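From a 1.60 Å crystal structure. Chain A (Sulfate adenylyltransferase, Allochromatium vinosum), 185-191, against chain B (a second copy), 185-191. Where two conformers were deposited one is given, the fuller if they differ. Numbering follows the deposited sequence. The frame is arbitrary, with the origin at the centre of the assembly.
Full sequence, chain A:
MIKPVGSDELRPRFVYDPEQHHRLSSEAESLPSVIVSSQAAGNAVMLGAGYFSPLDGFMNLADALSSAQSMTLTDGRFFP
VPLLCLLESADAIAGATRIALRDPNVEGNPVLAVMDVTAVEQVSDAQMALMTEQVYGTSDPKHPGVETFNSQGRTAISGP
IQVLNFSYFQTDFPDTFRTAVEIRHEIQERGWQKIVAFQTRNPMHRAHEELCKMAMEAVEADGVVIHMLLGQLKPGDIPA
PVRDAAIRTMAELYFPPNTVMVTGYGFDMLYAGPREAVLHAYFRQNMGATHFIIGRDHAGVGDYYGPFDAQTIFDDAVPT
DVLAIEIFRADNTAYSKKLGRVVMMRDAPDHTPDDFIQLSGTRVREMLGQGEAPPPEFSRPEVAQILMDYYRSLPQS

Chain A (185-191) HEIQERG
Chain B 185-191: HEIQERG

Two carboxylates come close across this contact: E186(A) OE1 lies 3.1 Å from E186(B) OE1. Both atoms are acceptors, so no hydrogen bond joins them. Arginines offset the like charges. Within chain A, R190(A) NE donates to E186(A) OE1 at 3.1 Å; R190(A) NH2 donates to E186(A) OE1, also at 3.1 Å, though the place of NH2 is less sure. Within chain B, R190(B) NE donates to E186(B) OE1 at 3.0 Å and R190(B) NH2 to the same oxygen at 3.1 Å. Each pair is a salt bridge across one helical turn.

Both stretches are the last turns of a helix that begins earlier in its chain. Backbone bonds run from E189(A) N to H185(A) O and from R190(A) N to E186(A) O, both 3.0 Å; chain B repeats the pattern. The helices point broadly the same way, with 43° between their N-to-C directions and a signed crossing angle of -43°. Their axes come no nearer than 13.0 Å, so long side chains make the contact. In register, E186(A) CA is 10.2 Å from E186(B) CA, and R190(A) CA is 7.6 Å from R190(B) CA. The helices therefore converge toward their C-terminal ends.

E186 and R190 start sideways in both chains, and their ends come nearer the partner. E186 is t, t in both copies. R190 is m, t, t in both, with chi4 -144° in A and -110° in B. CG of R190(A) packs over one face of the R190(B) guanidinium, 3.9 Å from R190(B) CZ. CG of R190(B) likewise covers a face of the R190(A) guanidinium. The two NE atoms, R190(A) NE and R190(B) NE, are 4.5 Å apart.

E189 points toward the other stretch in both chains and reaches the edge of the opposing guanidinium. R190(B) NH1 donates to E189(A) OE1 at 2.6 Å and 161°, a salt bridge. A weak bond from R190(B) NH2 to E189(A) OE1 spans 3.3 Å. The reciprocal salt bridge pairs R190(A) NH2 with E189(B) OE2, but the modelled 2.3 Å between these two atoms is a clash, so the places of both are less sure and the length should not be relied on. The rotamers differ: E189(A) is t, m and E189(B) is m, t.

G191 is the first residue after each helix to leave helical phi/psi, in a Schellman motif, with phi/psi 86/8° in A and 81/14° in B. G191(A) N bonds Q188(A) O at 3.2 Å and, weakly, I187(A) O at 3.3 Å. H185, I187 and Q188 do not touch the partner stretch. The two stretches together bury 287 Å².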

ATOM      1  N   HIS A 185       8.383   8.834   0.763  1.00 15.55           N
ATOM      2  CA  HIS A 185       8.646   8.525   2.186  1.00 17.03           C
ATOM      3  C   HIS A 185       9.610   7.356   2.316  1.00 16.29           C
ATOM      4  O   HIS A 185      10.563   7.441   3.103  1.00 17.07           O
ATOM      5  CB  HIS A 185       7.338   8.145   2.885  1.00 20.22           C
ATOM      6  CG  HIS A 185       6.443   9.310   3.170  1.00 22.26           C
ATOM      7  ND1 HIS A 185       5.062   9.196   3.204  1.00 27.70           N
ATOM      8  CD2 HIS A 185       6.715  10.613   3.388  1.00 27.07           C
ATOM      9  CE1 HIS A 185       4.536  10.378   3.465  1.00 25.02           C
ATOM     10  NE2 HIS A 185       5.511  11.250   3.600  1.00 27.05           N
ATOM     11  N   GLU A 186       9.332   6.287   1.557  1.00 15.77           N
ATOM     12  CA  GLU A 186      10.163   5.076   1.593  0.70 16.99           C
ATOM     13  C   GLU A 186      11.594   5.298   1.087  1.00 16.61           C
ATOM     14  O   GLU A 186      12.538   4.777   1.693  1.00 16.50           O
ATOM     15  CB  GLU A 186       9.502   3.932   0.842  0.70 18.39           C
ATOM     16  CG  GLU A 186      10.350   2.667   0.747  0.70 23.83           C
ATOM     17  CD  GLU A 186       9.530   1.401   0.532  0.70 27.70           C
ATOM     18  OE1 GLU A 186      10.139   0.315   0.650  0.70 22.02           O
ATOM     19  OE2 GLU A 186       8.288   1.487   0.254  0.70 27.84           O
ATOM     20  N   ILE A 187      11.766   6.059   0.000  1.00 15.21           N
ATOM     21  CA  ILE A 187      13.139   6.427  -0.461  1.00 15.13           C
ATOM     22  C   ILE A 187      13.867   7.135   0.675  1.00 18.64           C
ATOM     23  O   ILE A 187      15.059   6.871   0.970  1.00 18.61           O
ATOM     24  CB  ILE A 187      13.095   7.328  -1.717  1.00 14.49           C
ATOM     25  CG1 ILE A 187      12.683   6.479  -2.929  1.00 12.29           C
ATOM     26  CG2 ILE A 187      14.459   8.014  -1.936  1.00 16.24           C
ATOM     27  CD1 ILE A 187      12.312   7.295  -4.189  1.00 11.62           C
ATOM     28  N   GLN A 188      13.137   8.011   1.355  1.00 20.08           N
ATOM     29  CA  GLN A 188      13.726   8.860   2.371  1.00 24.94           C
ATOM     30  C   GLN A 188      14.267   8.031   3.479  1.00 25.36           C
ATOM     31  O   GLN A 188      15.437   8.187   3.916  1.00 27.52           O
ATOM     32  CB  GLN A 188      12.652   9.774   2.944  1.00 28.53           C
ATOM     33  CG  GLN A 188      12.679  11.085   2.331  1.00 35.68           C
ATOM     34  CD  GLN A 188      13.406  12.071   3.188  1.00 40.62           C
ATOM     35  OE1 GLN A 188      14.387  11.723   3.861  1.00 40.68           O
ATOM     36  NE2 GLN A 188      12.930  13.313   3.183  1.00 38.76           N
ATOM     37  N   GLU A 189      13.444   7.119   3.943  1.00 24.39           N
ATOM     38  CA  GLU A 189      13.828   6.414   5.118  0.70 26.07           C
ATOM     39  C   GLU A 189      14.910   5.379   4.827  1.00 25.73           C
ATOM     40  O   GLU A 189      15.809   5.195   5.664  1.00 26.46           O
ATOM     41  CB  GLU A 189      12.618   5.809   5.822  0.70 25.58           C
ATOM     42  CG  GLU A 189      12.908   5.504   7.297  0.70 22.63           C
ATOM     43  CD  GLU A 189      13.834   4.311   7.417  0.70 20.11           C
ATOM     44  OE1 GLU A 189      13.691   3.438   6.512  0.70 21.22           O
ATOM     45  OE2 GLU A 189      14.710   4.243   8.320  0.70 18.02           O
ATOM     46  N   ARG A 190      14.858   4.773   3.631  1.00 19.42           N
ATOM     47  CA  ARG A 190      15.838   3.734   3.252  1.00 19.05           C
ATOM     48  C   ARG A 190      17.230   4.355   3.080  1.00 17.98           C
ATOM     49  O   ARG A 190      18.251   3.647   2.957  1.00 17.49           O
ATOM     50  CB  ARG A 190      15.378   3.038   1.970  1.00 19.03           C
ATOM     51  CG  ARG A 190      14.239   2.006   2.130  1.00 23.89           C
ATOM     52  CD  ARG A 190      14.290   1.259   0.857  1.00 25.59           C
ATOM     53  NE  ARG A 190      13.198   0.378   0.528  1.00 32.35           N
ATOM     54  CZ  ARG A 190      13.395  -0.755  -0.109  1.00 26.22           C
ATOM     55  NH1 ARG A 190      14.655  -1.167  -0.403  1.00 21.75           N
ATOM     56  NH2 ARG A 190      12.365  -1.521  -0.374  1.00 30.76           N
ATOM     57  N   GLY A 191      17.282   5.678   3.075  1.00 17.45           N
ATOM     58  CA  GLY A 191      18.560   6.429   3.013  1.00 17.30           C
ATOM     59  C   GLY A 191      19.149   6.699   1.635  1.00 16.92           C
ATOM     60  O   GLY A 191      20.303   7.152   1.514  1.00 17.76           O
TER
ATOM     61  N   HIS B 185       7.782  -8.971   2.519  1.00 14.29           N
ATOM     62  CA  HIS B 185       8.569  -8.599   1.304  1.00 15.57           C
ATOM     63  C   HIS B 185       9.507  -7.378   1.499  1.00 15.46           C
ATOM     64  O   HIS B 185      10.640  -7.364   0.959  1.00 17.05           O
ATOM     65  CB  HIS B 185       7.652  -8.299   0.129  1.00 17.22           C
ATOM     66  CG  HIS B 185       6.989  -9.506  -0.443  1.00 20.30           C
ATOM     67  ND1 HIS B 185       5.702  -9.484  -0.940  1.00 24.60           N
ATOM     68  CD2 HIS B 185       7.451 -10.758  -0.642  1.00 21.17           C
ATOM     69  CE1 HIS B 185       5.384 -10.689  -1.381  1.00 19.43           C
ATOM     70  NE2 HIS B 185       6.429 -11.478  -1.220  1.00 25.22           N
ATOM     71  N   GLU B 186       9.019  -6.357   2.217  1.00 15.02           N
ATOM     72  CA  GLU B 186       9.778  -5.130   2.422  0.70 15.33           C
ATOM     73  C   GLU B 186      10.958  -5.394   3.368  1.00 15.04           C
ATOM     74  O   GLU B 186      12.054  -4.864   3.154  1.00 15.31           O
ATOM     75  CB  GLU B 186       8.934  -4.004   3.053  0.70 17.44           C
ATOM     76  CG  GLU B 186       9.652  -2.653   2.930  0.70 21.39           C
ATOM     77  CD  GLU B 186       8.824  -1.409   3.262  0.70 25.27           C
ATOM     78  OE1 GLU B 186       9.468  -0.375   3.590  0.70 21.23           O
ATOM     79  OE2 GLU B 186       7.555  -1.456   3.160  0.70 24.00           O
ATOM     80  N   ILE B 187      10.716  -6.218   4.405  1.00 13.97           N
ATOM     81  CA  ILE B 187      11.799  -6.642   5.308  1.00 14.35           C
ATOM     82  C   ILE B 187      12.926  -7.300   4.474  1.00 16.29           C
ATOM     83  O   ILE B 187      14.118  -7.054   4.671  1.00 17.31           O
ATOM     84  CB  ILE B 187      11.302  -7.556   6.475  1.00 13.48           C
ATOM     85  CG1 ILE B 187      10.583  -6.703   7.521  1.00 13.55           C
ATOM     86  CG2 ILE B 187      12.520  -8.293   7.182  1.00 14.53           C
ATOM     87  CD1 ILE B 187       9.736  -7.542   8.499  1.00 14.00           C
ATOM     88  N   GLN B 188      12.528  -8.127   3.525  1.00 16.39           N
ATOM     89  CA  GLN B 188      13.492  -8.763   2.601  1.00 20.63           C
ATOM     90  C   GLN B 188      14.238  -7.775   1.715  1.00 19.74           C
ATOM     91  O   GLN B 188      15.482  -7.842   1.634  1.00 22.25           O
ATOM     92  CB  GLN B 188      12.747  -9.767   1.716  1.00 25.03           C
ATOM     93  CG  GLN B 188      12.403 -11.022   2.444  1.00 31.70           C
ATOM     94  CD  GLN B 188      13.338 -12.145   2.082  1.00 41.48           C
ATOM     95  OE1 GLN B 188      12.900 -13.267   1.811  1.00 43.13           O
ATOM     96  NE2 GLN B 188      14.634 -11.850   2.062  1.00 38.81           N
ATOM     97  N   GLU B 189      13.501  -6.872   1.046  1.00 21.06           N
ATOM     98  CA  GLU B 189      14.096  -5.765   0.238  1.00 21.95           C
ATOM     99  C   GLU B 189      15.162  -4.968   1.013  1.00 20.93           C
ATOM    100  O   GLU B 189      16.218  -4.574   0.473  1.00 20.76           O
ATOM    101  CB  GLU B 189      13.010  -4.752  -0.210  1.00 25.16           C
ATOM    102  CG  GLU B 189      12.151  -5.224  -1.402  1.00 28.63           C
ATOM    103  CD  GLU B 189      11.191  -4.135  -1.934  1.00 29.37           C
ATOM    104  OE1 GLU B 189      10.622  -4.356  -3.024  1.00 28.04           O
ATOM    105  OE2 GLU B 189      10.986  -3.076  -1.268  1.00 27.97           O
ATOM    106  N   ARG B 190      14.872  -4.732   2.282  1.00 17.64           N
ATOM    107  CA  ARG B 190      15.719  -3.878   3.093  1.00 17.01           C
ATOM    108  C   ARG B 190      16.930  -4.645   3.681  1.00 15.85           C
ATOM    109  O   ARG B 190      17.899  -4.002   4.160  1.00 15.81           O
ATOM    110  CB  ARG B 190      14.883  -3.235   4.169  1.00 16.69           C
ATOM    111  CG  ARG B 190      13.885  -2.104   3.687  1.00 18.79           C
ATOM    112  CD  ARG B 190      13.121  -1.710   4.892  1.00 21.60           C
ATOM    113  NE  ARG B 190      12.185  -0.603   4.749  1.00 22.69           N
ATOM    114  CZ  ARG B 190      12.371   0.583   5.294  1.00 21.65           C
ATOM    115  NH1 ARG B 190      13.502   0.888   5.957  1.00 17.62           N
ATOM    116  NH2 ARG B 190      11.427   1.501   5.123  1.00 24.78           N
ATOM    117  N   GLY B 191      16.882  -5.968   3.627  1.00 15.82           N
ATOM    118  CA  GLY B 191      18.028  -6.817   4.047  1.00 17.72           C
ATOM    119  C   GLY B 191      18.153  -7.060   5.550  1.00 17.95           C
ATOM    120  O   GLY B 191      19.205  -7.557   6.040  1.00 18.25           O
TER